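Local coordinates for cell wall surface anchor family protein (Streptococcus pneumoniae, PDB 4OQ1) that serves as an ancillary pilin of the pneumococcal pilus, probably anchoring the pilus fibre at the bacterial cell wall, at residues V151-V156 with V246-V251; L52-L57 with T87-T92; Y315-L320 with P335-I340; V119-E124 with A141-T146; E187-S192 with F209-P214. The protein carries 3 engineered substitutions. All coordinates share one frame; numbering follows the deposited sequence.

Contact 1 (V151-V156 with V246-V251); sequences VKLIKV and VTITVV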
# COMPACT_ATOMS: atom_id res chain seq x y z
N VAL A 151 0.60 -10.57 6.67
CA VAL A 151 -0.87 -10.29 6.73
C VAL A 151 -1.45 -10.23 5.37
O VAL A 151 -0.83 -9.74 4.43
CB VAL A 151 -1.22 -9.09 7.63
CG1 VAL A 151 -0.41 -7.92 7.30
CG2 VAL A 151 -2.73 -8.77 7.52
N LYS A 152 -2.64 -10.85 5.25
CA LYS A 152 -3.33 -11.00 4.02
C LYS A 152 -4.72 -10.42 4.19
O LYS A 152 -5.48 -10.78 5.12
CB LYS A 152 -3.36 -12.48 3.52
CG LYS A 152 -4.04 -12.60 2.20
CD LYS A 152 -4.33 -14.01 1.72
CE LYS A 152 -3.09 -14.90 1.74
NZ LYS A 152 -3.40 -16.31 1.34
N LEU A 153 -5.04 -9.45 3.34
CA LEU A 153 -6.37 -8.87 3.27
C LEU A 153 -7.11 -9.47 2.09
O LEU A 153 -6.58 -9.51 0.95
CB LEU A 153 -6.33 -7.33 3.23
CG LEU A 153 -7.67 -6.57 3.23
CD1 LEU A 153 -7.47 -5.15 3.78
CD2 LEU A 153 -8.15 -6.58 1.82
N ILE A 154 -8.33 -9.94 2.36
CA ILE A 154 -9.22 -10.50 1.35
C ILE A 154 -10.45 -9.60 1.23
O ILE A 154 -11.18 -9.42 2.18
CB ILE A 154 -9.70 -11.94 1.65
CG1 ILE A 154 -8.51 -12.88 1.73
CG2 ILE A 154 -10.57 -12.35 0.47
CD1 ILE A 154 -8.87 -14.32 2.01
N LYS A 155 -10.62 -9.05 0.04
CA LYS A 155 -11.71 -8.17 -0.30
C LYS A 155 -12.75 -8.86 -1.16
O LYS A 155 -12.49 -9.31 -2.22
CB LYS A 155 -11.19 -6.93 -1.01
CG LYS A 155 -12.18 -5.81 -1.17
CD LYS A 155 -12.81 -5.34 0.12
CE LYS A 155 -13.80 -4.20 -0.09
NZ LYS A 155 -15.21 -4.55 -0.41
N VAL A 156 -13.95 -8.89 -0.65
CA VAL A 156 -15.08 -9.53 -1.30
C VAL A 156 -16.34 -8.66 -1.36
O VAL A 156 -16.51 -7.63 -0.61
CB VAL A 156 -15.45 -10.87 -0.64
CG1 VAL A 156 -14.36 -11.94 -0.81
CG2 VAL A 156 -15.87 -10.73 0.82
N VAL A 246 -1.75 -13.81 9.49
CA VAL A 246 -3.08 -13.30 9.86
C VAL A 246 -3.86 -12.89 8.57
O VAL A 246 -3.34 -12.20 7.73
CB VAL A 246 -2.93 -12.12 10.77
CG1 VAL A 246 -4.31 -11.68 11.18
CG2 VAL A 246 -2.14 -12.50 12.00
N THR A 247 -5.04 -13.48 8.37
CA THR A 247 -5.94 -13.18 7.26
C THR A 247 -7.18 -12.44 7.76
O THR A 247 -7.75 -12.86 8.77
CB THR A 247 -6.31 -14.51 6.58
OG1 THR A 247 -5.10 -15.08 6.07
CG2 THR A 247 -7.24 -14.31 5.43
N ILE A 248 -7.51 -11.27 7.15
CA ILE A 248 -8.69 -10.54 7.47
C ILE A 248 -9.48 -10.41 6.14
O ILE A 248 -8.89 -10.35 5.01
CB ILE A 248 -8.45 -9.08 8.03
CG1 ILE A 248 -7.47 -8.34 7.17
CG2 ILE A 248 -7.93 -9.07 9.44
CD1 ILE A 248 -7.52 -6.84 7.43
N THR A 249 -10.81 -10.45 6.28
CA THR A 249 -11.73 -10.49 5.14
C THR A 249 -12.62 -9.27 5.25
O THR A 249 -13.27 -9.06 6.29
CB THR A 249 -12.55 -11.77 5.13
OG1 THR A 249 -11.69 -12.88 4.91
CG2 THR A 249 -13.63 -11.73 4.03
N VAL A 250 -12.59 -8.41 4.23
CA VAL A 250 -13.36 -7.21 4.22
C VAL A 250 -14.47 -7.35 3.14
O VAL A 250 -14.21 -7.76 2.00
CB VAL A 250 -12.47 -6.01 3.86
CG1 VAL A 250 -13.25 -4.72 3.81
CG2 VAL A 250 -11.20 -5.92 4.66
N VAL A 251 -15.68 -7.03 3.55
CA VAL A 251 -16.93 -7.27 2.80
C VAL A 251 -17.50 -5.93 2.30
O VAL A 251 -17.59 -4.91 3.02
CB VAL A 251 -18.02 -7.96 3.64
CG1 VAL A 251 -19.25 -8.24 2.77
CG2 VAL A 251 -17.52 -9.24 4.30
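Val-151 meets Val-246 mostly through the carbonyl of the latter: its CG2 lies 3.5 Å from Val-246 O, and its CA-H points to the same oxygen. The backbone N of Lys-152 donates to Val-246 O, and its carbonyl accepts from Ile-248 N, while the amine end of its side chain leads away. Leu-153 lies on the face of the sheet shared with Ile-248 and Val-250; its CD1 touches both Ile-248 CD1 (4.0 Å) and Val-250 CG2, and its CG also lies 3.9 Å from Val-250 CG2, with Phe-220 packed against this layer. Every second residue of 151-156 bonds across, the pattern of a parallel pair, here the first and last strands of a CnaB (prealbumin-like) domain. On the other face Ile-154 lays CD1 against Thr-247 CG2 (3.8 Å), and its N reaches Ile-248 O at 2.7 Å. Lys-155 bends at CD (chi2 55°), which brings CD to 3.8 Å from Val-250 CG1. Its NZ is covalently joined to Asn-252 CG, the intramolecular isopeptide bond of such domains, with Glu-222 touching both Lys-155 and Val-250. Finally Val-156 N donates almost straight to Val-250 O (172°), and its CG2 packs 4.0 Å from Thr-249 CG2.

Contact 2 (L52-L57 with T87-T92); sequences LQVWKL and TSFEMT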
# COMPACT_ATOMS: atom_id res chain seq x y z
N LEU A 52 32.51 -4.04 8.12
CA LEU A 52 32.15 -5.48 8.29
C LEU A 52 32.76 -6.04 9.58
O LEU A 52 33.96 -6.05 9.74
CB LEU A 52 32.60 -6.24 7.09
CG LEU A 52 32.14 -7.69 7.14
CD1 LEU A 52 30.63 -7.88 6.79
CD2 LEU A 52 33.02 -8.50 6.24
N GLN A 53 31.93 -6.39 10.54
CA GLN A 53 32.39 -7.00 11.75
C GLN A 53 32.73 -8.47 11.50
O GLN A 53 31.91 -9.21 10.86
CB GLN A 53 31.28 -6.99 12.82
CG GLN A 53 30.83 -5.57 13.20
CD GLN A 53 31.96 -4.74 13.76
OE1 GLN A 53 32.81 -5.19 14.53
NE2 GLN A 53 32.00 -3.52 13.32
N VAL A 54 33.91 -8.90 11.97
CA VAL A 54 34.34 -10.28 11.86
C VAL A 54 34.99 -10.84 13.14
O VAL A 54 35.42 -10.10 14.05
CB VAL A 54 35.29 -10.50 10.66
CG1 VAL A 54 34.74 -9.96 9.38
CG2 VAL A 54 36.69 -9.91 10.94
N TRP A 55 35.09 -12.15 13.21
CA TRP A 55 35.94 -12.78 14.16
C TRP A 55 36.98 -13.51 13.42
O TRP A 55 36.65 -14.34 12.56
CB TRP A 55 35.13 -13.79 14.95
CG TRP A 55 34.12 -13.21 15.90
CD1 TRP A 55 34.27 -13.02 17.27
CD2 TRP A 55 32.84 -12.71 15.59
NE1 TRP A 55 33.17 -12.47 17.81
CE2 TRP A 55 32.27 -12.23 16.83
CE3 TRP A 55 32.14 -12.56 14.42
CZ2 TRP A 55 31.01 -11.71 16.89
CZ3 TRP A 55 30.86 -12.02 14.45
CH2 TRP A 55 30.31 -11.60 15.69
N LYS A 56 38.22 -13.35 13.80
CA LYS A 56 39.34 -14.08 13.16
C LYS A 56 39.64 -15.33 13.97
O LYS A 56 39.88 -15.25 15.21
CB LYS A 56 40.58 -13.17 13.10
CG LYS A 56 41.83 -13.79 12.40
CD LYS A 56 43.09 -12.87 12.47
CE LYS A 56 44.21 -13.41 11.59
NZ LYS A 56 44.60 -14.82 11.85
N LEU A 57 39.51 -16.48 13.33
CA LEU A 57 39.58 -17.75 14.03
C LEU A 57 41.04 -18.15 14.26
O LEU A 57 41.87 -17.80 13.51
CB LEU A 57 38.82 -18.89 13.28
CG LEU A 57 37.39 -18.75 12.77
CD1 LEU A 57 36.77 -20.05 12.17
CD2 LEU A 57 36.50 -18.32 13.86
N THR A 87 37.39 -8.28 15.07
CA THR A 87 37.90 -7.07 14.39
C THR A 87 36.87 -6.53 13.40
O THR A 87 35.70 -7.01 13.43
CB THR A 87 39.29 -7.30 13.81
OG1 THR A 87 39.86 -6.06 13.41
CG2 THR A 87 39.31 -8.27 12.65
N SER A 88 37.26 -5.55 12.58
CA SER A 88 36.40 -5.09 11.53
C SER A 88 37.12 -4.43 10.38
O SER A 88 38.25 -4.02 10.52
CB SER A 88 35.36 -4.18 12.17
OG SER A 88 35.89 -2.89 12.30
N PHE A 89 36.50 -4.39 9.20
CA PHE A 89 37.06 -3.85 8.00
C PHE A 89 36.12 -2.86 7.35
O PHE A 89 34.87 -3.00 7.44
CB PHE A 89 37.34 -4.97 7.02
CG PHE A 89 38.24 -6.00 7.58
CD1 PHE A 89 39.57 -5.72 7.90
CD2 PHE A 89 37.77 -7.28 7.80
CE1 PHE A 89 40.39 -6.69 8.44
CE2 PHE A 89 38.61 -8.27 8.32
CZ PHE A 89 39.91 -7.99 8.63
N GLU A 90 36.69 -1.86 6.69
CA GLU A 90 35.89 -0.89 5.93
C GLU A 90 35.18 -1.52 4.78
O GLU A 90 35.79 -2.28 4.00
CB GLU A 90 36.78 0.20 5.34
CG GLU A 90 37.47 1.02 6.40
CD GLU A 90 37.95 2.39 5.93
OE1 GLU A 90 37.46 2.89 4.88
OE2 GLU A 90 38.80 2.95 6.67
N MET A 91 33.91 -1.17 4.61
CA MET A 91 33.15 -1.64 3.43
C MET A 91 32.75 -0.49 2.57
O MET A 91 32.48 0.62 3.04
CB MET A 91 31.85 -2.38 3.77
CG MET A 91 31.73 -2.86 5.16
SD MET A 91 30.10 -3.53 5.53
CE MET A 91 29.82 -4.51 4.09
N THR A 92 32.68 -0.78 1.29
CA THR A 92 32.04 0.13 0.37
C THR A 92 30.92 -0.61 -0.44
O THR A 92 31.14 -1.74 -0.97
CB THR A 92 33.08 0.80 -0.56
OG1 THR A 92 32.42 1.75 -1.40
CG2 THR A 92 33.76 -0.21 -1.45
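Leu-52 is gripped by Phe-89 through two backbone bonds, Leu-52 N to Phe-89 O at 2.7 Å and Phe-89 N to Leu-52 O at 3.1 Å. Met-91 also reaches the beginning of the first strand, its CG 3.3 Å from Leu-52 N and 4.0 Å from Leu-52 CB. Val-54 and Thr-87 form the next hydrogen-bonded pair of strands 50-56 and 85-93, antiparallel neighbours in the mixed eight-stranded sheet near the N-terminus. Val-54 N points at Thr-87 O along a straight N-H line (176°), yet the donor stands 37° above the carbonyl plane. The two side chains lie side by side, Val-54 CG2 3.5 Å from Thr-87 CG2, each CG2 wedged between its backbone N and carbonyl carbon. The same Val-54 CG2 touches Phe-89 CE2 at 3.6 Å, the side chains at about a right angle. On the other face Gln-53 curls over Ser-88, NE2 3.6 Å from CB, while Ser-88 OG is hydrogen-bonded to Arg-51 NE. Tyr-108, Val-110 and Val-100 pack on the face of Val-54 and Phe-89. Between these strands the N and O of the two pairs satisfy one another, and contacts on that face are mainly carbon to carbon.

Contact 3 (Y315-L320 with P335-I340); sequences YGTYYL and PVSFTI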
# COMPACT_ATOMS: atom_id res chain seq x y z
N TYR A 315 -28.13 2.57 -6.49
CA TYR A 315 -29.00 2.88 -5.42
C TYR A 315 -28.38 3.85 -4.42
O TYR A 315 -27.29 3.63 -3.91
CB TYR A 315 -29.41 1.64 -4.67
CG TYR A 315 -30.51 0.80 -5.42
CD1 TYR A 315 -30.87 1.04 -6.74
CD2 TYR A 315 -31.17 -0.22 -4.75
CE1 TYR A 315 -31.87 0.26 -7.36
CE2 TYR A 315 -32.15 -0.98 -5.35
CZ TYR A 315 -32.49 -0.75 -6.64
OH TYR A 315 -33.46 -1.56 -7.19
N GLY A 316 -29.17 4.85 -4.04
CA GLY A 316 -28.71 5.87 -3.10
C GLY A 316 -29.45 7.16 -3.32
O GLY A 316 -30.37 7.19 -4.10
N THR A 317 -29.01 8.21 -2.64
CA THR A 317 -29.63 9.53 -2.69
C THR A 317 -28.75 10.50 -3.47
O THR A 317 -27.50 10.50 -3.29
CB THR A 317 -29.85 10.00 -1.27
OG1 THR A 317 -30.84 9.14 -0.70
CG2 THR A 317 -30.31 11.49 -1.22
N TYR A 318 -29.36 11.25 -4.39
CA TYR A 318 -28.69 12.13 -5.22
C TYR A 318 -29.39 13.51 -5.26
O TYR A 318 -30.47 13.68 -4.69
CB TYR A 318 -28.63 11.60 -6.61
CG TYR A 318 -27.93 10.28 -6.75
CD1 TYR A 318 -26.60 10.23 -7.00
CD2 TYR A 318 -28.60 9.12 -6.59
CE1 TYR A 318 -25.93 9.04 -7.07
CE2 TYR A 318 -27.97 7.89 -6.72
CZ TYR A 318 -26.63 7.87 -6.97
OH TYR A 318 -25.95 6.74 -7.17
N TYR A 319 -28.80 14.44 -5.97
CA TYR A 319 -29.23 15.85 -6.06
C TYR A 319 -29.00 16.43 -7.46
O TYR A 319 -27.90 16.30 -8.04
CB TYR A 319 -28.58 16.74 -5.02
CG TYR A 319 -28.62 16.24 -3.60
CD1 TYR A 319 -29.60 16.63 -2.74
CD2 TYR A 319 -27.65 15.32 -3.16
CE1 TYR A 319 -29.64 16.10 -1.47
CE2 TYR A 319 -27.71 14.79 -1.91
CZ TYR A 319 -28.66 15.21 -1.07
OH TYR A 319 -28.67 14.66 0.15
N LEU A 320 -30.02 17.15 -7.96
CA LEU A 320 -29.92 17.91 -9.17
C LEU A 320 -29.51 19.32 -8.71
O LEU A 320 -30.35 20.02 -8.11
CB LEU A 320 -31.24 18.05 -9.94
CG LEU A 320 -31.83 16.69 -10.45
CD1 LEU A 320 -33.12 16.94 -11.23
CD2 LEU A 320 -30.86 16.05 -11.39
N PRO A 335 -31.14 22.32 -4.23
CA PRO A 335 -31.07 21.28 -5.29
C PRO A 335 -32.27 20.37 -5.12
O PRO A 335 -32.79 20.20 -4.01
CB PRO A 335 -29.81 20.54 -4.94
CG PRO A 335 -28.97 21.61 -4.39
CD PRO A 335 -29.94 22.28 -3.42
N VAL A 336 -32.59 19.66 -6.17
CA VAL A 336 -33.68 18.69 -6.10
C VAL A 336 -33.14 17.30 -5.60
O VAL A 336 -32.34 16.67 -6.28
CB VAL A 336 -34.25 18.43 -7.47
CG1 VAL A 336 -35.36 17.44 -7.38
CG2 VAL A 336 -34.76 19.72 -8.07
N SER A 337 -33.60 16.84 -4.45
CA SER A 337 -33.20 15.55 -3.98
C SER A 337 -34.03 14.43 -4.64
O SER A 337 -35.23 14.56 -4.87
CB SER A 337 -33.43 15.50 -2.46
OG SER A 337 -32.87 14.24 -1.99
N PHE A 338 -33.37 13.34 -4.94
CA PHE A 338 -34.06 12.14 -5.43
C PHE A 338 -33.30 10.94 -4.97
O PHE A 338 -32.08 11.00 -4.81
CB PHE A 338 -34.26 12.13 -6.95
CG PHE A 338 -33.01 12.14 -7.78
CD1 PHE A 338 -32.65 11.03 -8.48
CD2 PHE A 338 -32.24 13.25 -7.90
CE1 PHE A 338 -31.50 11.02 -9.20
CE2 PHE A 338 -31.12 13.27 -8.63
CZ PHE A 338 -30.74 12.15 -9.35
N THR A 339 -34.02 9.81 -4.85
CA THR A 339 -33.52 8.57 -4.24
C THR A 339 -33.76 7.52 -5.25
O THR A 339 -34.83 7.46 -5.83
CB THR A 339 -34.27 8.26 -2.93
OG1 THR A 339 -33.81 9.20 -1.98
CG2 THR A 339 -33.85 6.86 -2.37
N ILE A 340 -32.72 6.79 -5.58
CA ILE A 340 -32.85 5.59 -6.44
C ILE A 340 -32.93 4.32 -5.58
O ILE A 340 -32.08 4.11 -4.74
CB ILE A 340 -31.72 5.58 -7.40
CG1 ILE A 340 -31.72 6.90 -8.11
CG2 ILE A 340 -31.78 4.37 -8.32
CD1 ILE A 340 -31.34 6.81 -9.52
O HOH W 1 -31.34 14.12 0.60
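Tyr-318 and Phe-338, a hydrogen-bonded pair, turn their rings near parallel (29°) but slid apart, with centroids 5.8 Å from each other. The CB of Tyr-318 covers the Phe-338 ring, 3.8 Å from the centroid and over the face, offset toward the rim; CZ comes to 3.5 Å of it. CG of Phe-338 stands between its backbone N and carbonyl carbon (chi1 62°), on the side from which the ring reaches Tyr-318. The Leu-320 and Phe-338 side chains cross at about a right angle, CD2 3.9 Å from Phe-338 CE2, and Leu-320 runs alongside Val-336. Ile-340 sets CG1 against Tyr-318 CE2 and CG2 against Tyr-315 CD1. The hydroxyl of Tyr-318 is held by Glu-314. On the opposite face Thr-317 OG1 and Thr-339 OG1 share a hydrogen bond of 3.2 Å, and one water joins Tyr-319 OH (2.8 Å) to Ser-337 OG (3.0 Å). Phe-262 meets Phe-338 edge-to-face, consistent with that side looking into the domain core. Six backbone bonds tie the antiparallel strands, with an apolar face of Tyr-318, Leu-320, Val-336, Phe-338 and Ile-340 and a mixed face of Thr-317, Tyr-319, Ser-337 and Thr-339, as expected for the beta-sandwich of a CnaB (prealbumin-like) domain.

Contact 4 (V119-E124 with A141-T146); sequences VSYPAE and AKKTDT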
# COMPACT_ATOMS: atom_id res chain seq x y z
N VAL A 119 17.77 -1.29 7.55
CA VAL A 119 18.12 -2.49 6.80
C VAL A 119 19.00 -3.46 7.61
O VAL A 119 20.03 -3.06 8.13
CB VAL A 119 18.96 -2.08 5.58
CG1 VAL A 119 19.63 -3.28 4.91
CG2 VAL A 119 18.07 -1.42 4.59
N SER A 120 18.61 -4.73 7.64
CA SER A 120 19.40 -5.79 8.23
C SER A 120 19.67 -6.82 7.16
O SER A 120 18.75 -7.21 6.43
CB SER A 120 18.61 -6.43 9.32
OG SER A 120 18.59 -5.55 10.42
N TYR A 121 20.94 -7.23 7.02
CA TYR A 121 21.30 -8.33 6.12
C TYR A 121 22.21 -9.27 6.87
O TYR A 121 23.45 -9.25 6.70
CB TYR A 121 21.93 -7.82 4.89
CG TYR A 121 21.97 -8.85 3.82
CD1 TYR A 121 21.11 -8.74 2.70
CD2 TYR A 121 22.80 -9.94 3.88
CE1 TYR A 121 21.10 -9.71 1.73
CE2 TYR A 121 22.83 -10.91 2.91
CZ TYR A 121 21.97 -10.80 1.83
OH TYR A 121 22.02 -11.78 0.81
N PRO A 122 21.60 -10.11 7.70
CA PRO A 122 22.29 -11.17 8.41
C PRO A 122 22.74 -12.25 7.48
O PRO A 122 22.04 -12.61 6.57
CB PRO A 122 21.27 -11.66 9.41
CG PRO A 122 19.97 -11.23 8.87
CD PRO A 122 20.17 -10.05 8.03
N ALA A 123 23.90 -12.80 7.79
CA ALA A 123 24.57 -13.76 6.98
C ALA A 123 25.72 -14.44 7.77
O ALA A 123 26.63 -13.80 8.22
CB ALA A 123 25.10 -13.08 5.74
N GLU A 124 25.68 -15.74 7.86
CA GLU A 124 26.63 -16.49 8.57
C GLU A 124 27.47 -17.32 7.68
O GLU A 124 26.95 -18.29 7.10
CB GLU A 124 25.94 -17.37 9.53
CG GLU A 124 25.20 -16.49 10.58
CD GLU A 124 24.34 -17.31 11.58
OE1 GLU A 124 24.41 -18.55 11.58
OE2 GLU A 124 23.62 -16.67 12.37
N ALA A 141 26.50 -13.99 -0.66
CA ALA A 141 26.13 -14.27 0.74
C ALA A 141 24.63 -14.56 0.87
O ALA A 141 23.81 -13.77 0.38
CB ALA A 141 26.43 -13.05 1.57
N LYS A 142 24.24 -15.67 1.54
CA LYS A 142 22.87 -16.05 1.65
C LYS A 142 22.38 -15.29 2.84
O LYS A 142 23.06 -15.21 3.84
CB LYS A 142 22.70 -17.53 1.91
CG LYS A 142 21.26 -17.91 2.25
CD LYS A 142 21.08 -19.37 1.91
CE LYS A 142 19.58 -19.70 1.75
NZ LYS A 142 19.00 -19.59 3.07
N LYS A 143 21.22 -14.69 2.68
CA LYS A 143 20.61 -13.96 3.82
C LYS A 143 20.04 -14.98 4.80
O LYS A 143 19.37 -15.92 4.44
CB LYS A 143 19.53 -12.96 3.31
CG LYS A 143 19.03 -11.99 4.39
CD LYS A 143 17.83 -11.17 3.88
CE LYS A 143 17.43 -10.18 4.97
NZ LYS A 143 16.51 -9.16 4.43
N THR A 144 20.25 -14.71 6.06
CA THR A 144 19.72 -15.49 7.14
C THR A 144 18.61 -14.73 7.96
O THR A 144 18.36 -13.59 7.75
CB THR A 144 20.87 -15.99 8.04
OG1 THR A 144 20.34 -16.79 9.06
CG2 THR A 144 21.52 -14.89 8.65
N ASP A 145 17.97 -15.43 8.87
CA ASP A 145 16.99 -14.84 9.78
C ASP A 145 15.79 -14.31 9.04
O ASP A 145 15.42 -13.19 9.24
CB ASP A 145 17.62 -13.69 10.53
CG ASP A 145 18.46 -14.14 11.74
OD1 ASP A 145 18.64 -15.35 11.97
OD2 ASP A 145 18.91 -13.25 12.47
N THR A 146 15.21 -15.14 8.18
CA THR A 146 14.20 -14.70 7.20
C THR A 146 12.72 -14.68 7.61
O THR A 146 11.88 -14.20 6.84
CB THR A 146 14.33 -15.49 5.88
OG1 THR A 146 14.47 -16.89 6.18
CG2 THR A 146 15.54 -15.02 5.09
O HOH W 2 17.86 -7.28 3.46
O HOH W 3 24.61 -16.80 5.14
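A linker crossing a strand is the element here: the loop that leads from strand 137-140 to strand 150-157 passes over the start of strand 120-129, with Tyr-121 and Pro-122 taking Ala-141 to Asp-145. Tyr-121 OH donates to Ala-141 O at 2.7 Å, the oxygen lying at the edge of the ring and in its plane. Lys-143 covers one face of that ring, CG 4.0 Å from the centroid and only 6° off the normal, a CH-pi contact. Its chain runs on extended to NZ, where a water bridges to Ser-120 O. Pro-122 O accepts from Thr-144 N (2.8 Å), with the donor 42° above the carbonyl plane, and it also receives the CA-H of Lys-143. Packing beside this bond is tight: Thr-144 CG2, set between its own N and carbonyl carbon, comes within 3.3 Å of Pro-122 CB. The proline CG then touches Asp-145 CB at 3.8 Å. A second water is held by Lys-142 O and weakly by Glu-124 N. Around this crossing Glu-35 is hydrogen-bonded through its N to Tyr-121 OH and through OE2 to Lys-143 N, Ile-113 packs on Ala-123 and Ala-141, and His-74, just past helix 66-73, takes the carboxylate of Glu-124.

Contact 5 (E187-S192 with F209-P214); sequences EYRYSS and FVTNLP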
# COMPACT_ATOMS: atom_id res chain seq x y z
N GLU A 187 6.02 -4.35 -3.11
CA GLU A 187 4.65 -4.66 -3.23
C GLU A 187 4.45 -5.98 -2.51
O GLU A 187 4.44 -7.05 -3.16
CB GLU A 187 4.32 -4.82 -4.71
CG GLU A 187 2.91 -5.15 -5.12
CD GLU A 187 2.81 -5.29 -6.66
OE1 GLU A 187 3.52 -6.13 -7.27
OE2 GLU A 187 2.00 -4.57 -7.27
N TYR A 188 4.26 -5.98 -1.21
CA TYR A 188 4.37 -4.83 -0.32
C TYR A 188 5.11 -5.32 0.92
O TYR A 188 4.74 -6.35 1.42
CB TYR A 188 2.98 -4.41 0.12
CG TYR A 188 2.05 -3.93 -0.97
CD1 TYR A 188 2.20 -2.65 -1.57
CD2 TYR A 188 1.02 -4.75 -1.43
CE1 TYR A 188 1.32 -2.20 -2.55
CE2 TYR A 188 0.13 -4.31 -2.43
CZ TYR A 188 0.25 -3.03 -2.97
OH TYR A 188 -0.65 -2.63 -3.92
N ARG A 189 6.06 -4.56 1.47
CA ARG A 189 6.95 -4.96 2.50
C ARG A 189 7.24 -3.72 3.26
O ARG A 189 7.47 -2.68 2.67
CB ARG A 189 8.25 -5.56 1.97
CG ARG A 189 7.92 -6.70 0.99
CD ARG A 189 9.10 -7.43 0.40
NE ARG A 189 9.39 -6.80 -0.86
CZ ARG A 189 10.36 -5.92 -1.07
NH1 ARG A 189 11.23 -5.59 -0.10
NH2 ARG A 189 10.47 -5.40 -2.28
N TYR A 190 7.22 -3.81 4.57
CA TYR A 190 7.58 -2.71 5.40
C TYR A 190 9.05 -2.39 5.22
O TYR A 190 9.88 -3.28 5.11
CB TYR A 190 7.30 -3.11 6.87
CG TYR A 190 7.77 -2.16 7.88
CD1 TYR A 190 6.95 -1.13 8.34
CD2 TYR A 190 9.02 -2.26 8.42
CE1 TYR A 190 7.34 -0.22 9.24
CE2 TYR A 190 9.44 -1.33 9.37
CZ TYR A 190 8.58 -0.36 9.81
OH TYR A 190 8.96 0.54 10.71
N SER A 191 9.37 -1.11 5.23
CA SER A 191 10.74 -0.69 5.39
C SER A 191 10.68 0.62 6.08
O SER A 191 9.98 1.52 5.63
CB SER A 191 11.44 -0.52 4.05
OG SER A 191 12.55 0.36 4.14
N SER A 192 11.45 0.78 7.13
CA SER A 192 11.30 1.98 7.96
C SER A 192 11.76 3.30 7.27
O SER A 192 11.45 4.37 7.76
CB SER A 192 11.98 1.85 9.32
OG SER A 192 13.33 1.61 9.13
N PHE A 209 -1.27 -8.44 0.29
CA PHE A 209 -0.31 -9.20 1.13
C PHE A 209 0.84 -8.33 1.54
O PHE A 209 1.53 -7.78 0.67
CB PHE A 209 0.19 -10.45 0.36
CG PHE A 209 0.91 -11.46 1.21
CD1 PHE A 209 0.20 -12.31 1.99
CD2 PHE A 209 2.28 -11.56 1.18
CE1 PHE A 209 0.84 -13.26 2.81
CE2 PHE A 209 2.94 -12.52 1.99
CZ PHE A 209 2.21 -13.35 2.80
N VAL A 210 1.01 -8.14 2.85
CA VAL A 210 2.06 -7.29 3.40
C VAL A 210 2.93 -8.07 4.35
O VAL A 210 2.43 -8.63 5.36
CB VAL A 210 1.48 -6.09 4.19
CG1 VAL A 210 2.61 -5.18 4.60
CG2 VAL A 210 0.47 -5.37 3.29
N THR A 211 4.23 -8.04 4.10
CA THR A 211 5.23 -8.68 4.98
C THR A 211 6.09 -7.71 5.79
O THR A 211 6.28 -6.56 5.41
CB THR A 211 6.13 -9.61 4.18
OG1 THR A 211 6.86 -8.92 3.19
CG2 THR A 211 5.33 -10.62 3.49
N ASN A 212 6.65 -8.21 6.89
CA ASN A 212 7.70 -7.56 7.67
C ASN A 212 7.26 -6.37 8.48
O ASN A 212 8.08 -5.61 8.94
CB ASN A 212 8.82 -7.10 6.77
CG ASN A 212 10.07 -6.86 7.51
OD1 ASN A 212 10.58 -7.76 8.14
ND2 ASN A 212 10.55 -5.62 7.53
N LEU A 213 5.96 -6.17 8.60
CA LEU A 213 5.49 -5.23 9.53
C LEU A 213 6.01 -5.54 10.96
O LEU A 213 5.99 -6.68 11.36
CB LEU A 213 3.95 -5.28 9.59
CG LEU A 213 3.24 -4.71 8.34
CD1 LEU A 213 1.75 -4.98 8.47
CD2 LEU A 213 3.52 -3.22 8.04
N PRO A 214 6.45 -4.52 11.73
CA PRO A 214 6.73 -4.79 13.12
C PRO A 214 5.52 -5.36 13.82
O PRO A 214 4.38 -5.16 13.37
CB PRO A 214 7.05 -3.40 13.71
CG PRO A 214 7.33 -2.52 12.57
CD PRO A 214 6.87 -3.17 11.32
O HOH W 4 3.85 -8.79 -0.26
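Tyr-190 receives Pro-214 squarely over its ring: the proline CD stands 3.4 Å from the centroid and 2° off the normal, a CH-pi contact in which all six ring carbons lie at similar distance from CD. The tyrosine CB meets Asn-212 O at 3.3 Å and Leu-213 CD2 at 4.0 Å. Next to this cluster the backbones are bridged by two bonds, Tyr-190 N to Thr-211 O (3.0 Å) and the longer Thr-211 N to Tyr-188 O (3.2 Å). Asn-212 ND2 adds a weak bond to Tyr-190 O. Arg-189 runs beside Thr-211, its CG 3.3 Å from OG1. Tyr-188, which follows a cis peptide bond, turns the edge of its ring to Phe-209 O, and a water links its N to that same carbonyl. Farther out, Tyr-188 OH is fixed by Tyr-201 N, while Val-182 and Pro-183 pack on Tyr-190. Arg-189 forms a salt bridge with Glu-39, and Ser-191 and Ser-192 bond to Gln-43 and Asp-117, all from the N-terminal part of the chain. This single bridge thus ties strand 189-190 to strand 207-211 of a CnaB (prealbumin-like) domain, at the side where it meets the preceding part.

Overall arrangement
The chain is elongated, and along it come contact 2, then contact 4, then contact 1 with contact 5 nested inside it, then contact 3. Contacts 2 and 4 reach the same eight-stranded sheet near the N-terminus, their centres 16 Å apart. The loop of contact 4 then runs on to strand 150-157, which carries contact 1. Contacts 1 and 5 touch where Val-151 O meets Val-210 N, since strands 150-157 and 207-211 are neighbours in the four-stranded sheet of the first prealbumin-like domain. Contact 3 lies in the second such domain, with its centre about 33 Å from contact 1 and 71 Å from contact 2. Sheet-based modules follow one another in a row, consistent with a rod-like pilin.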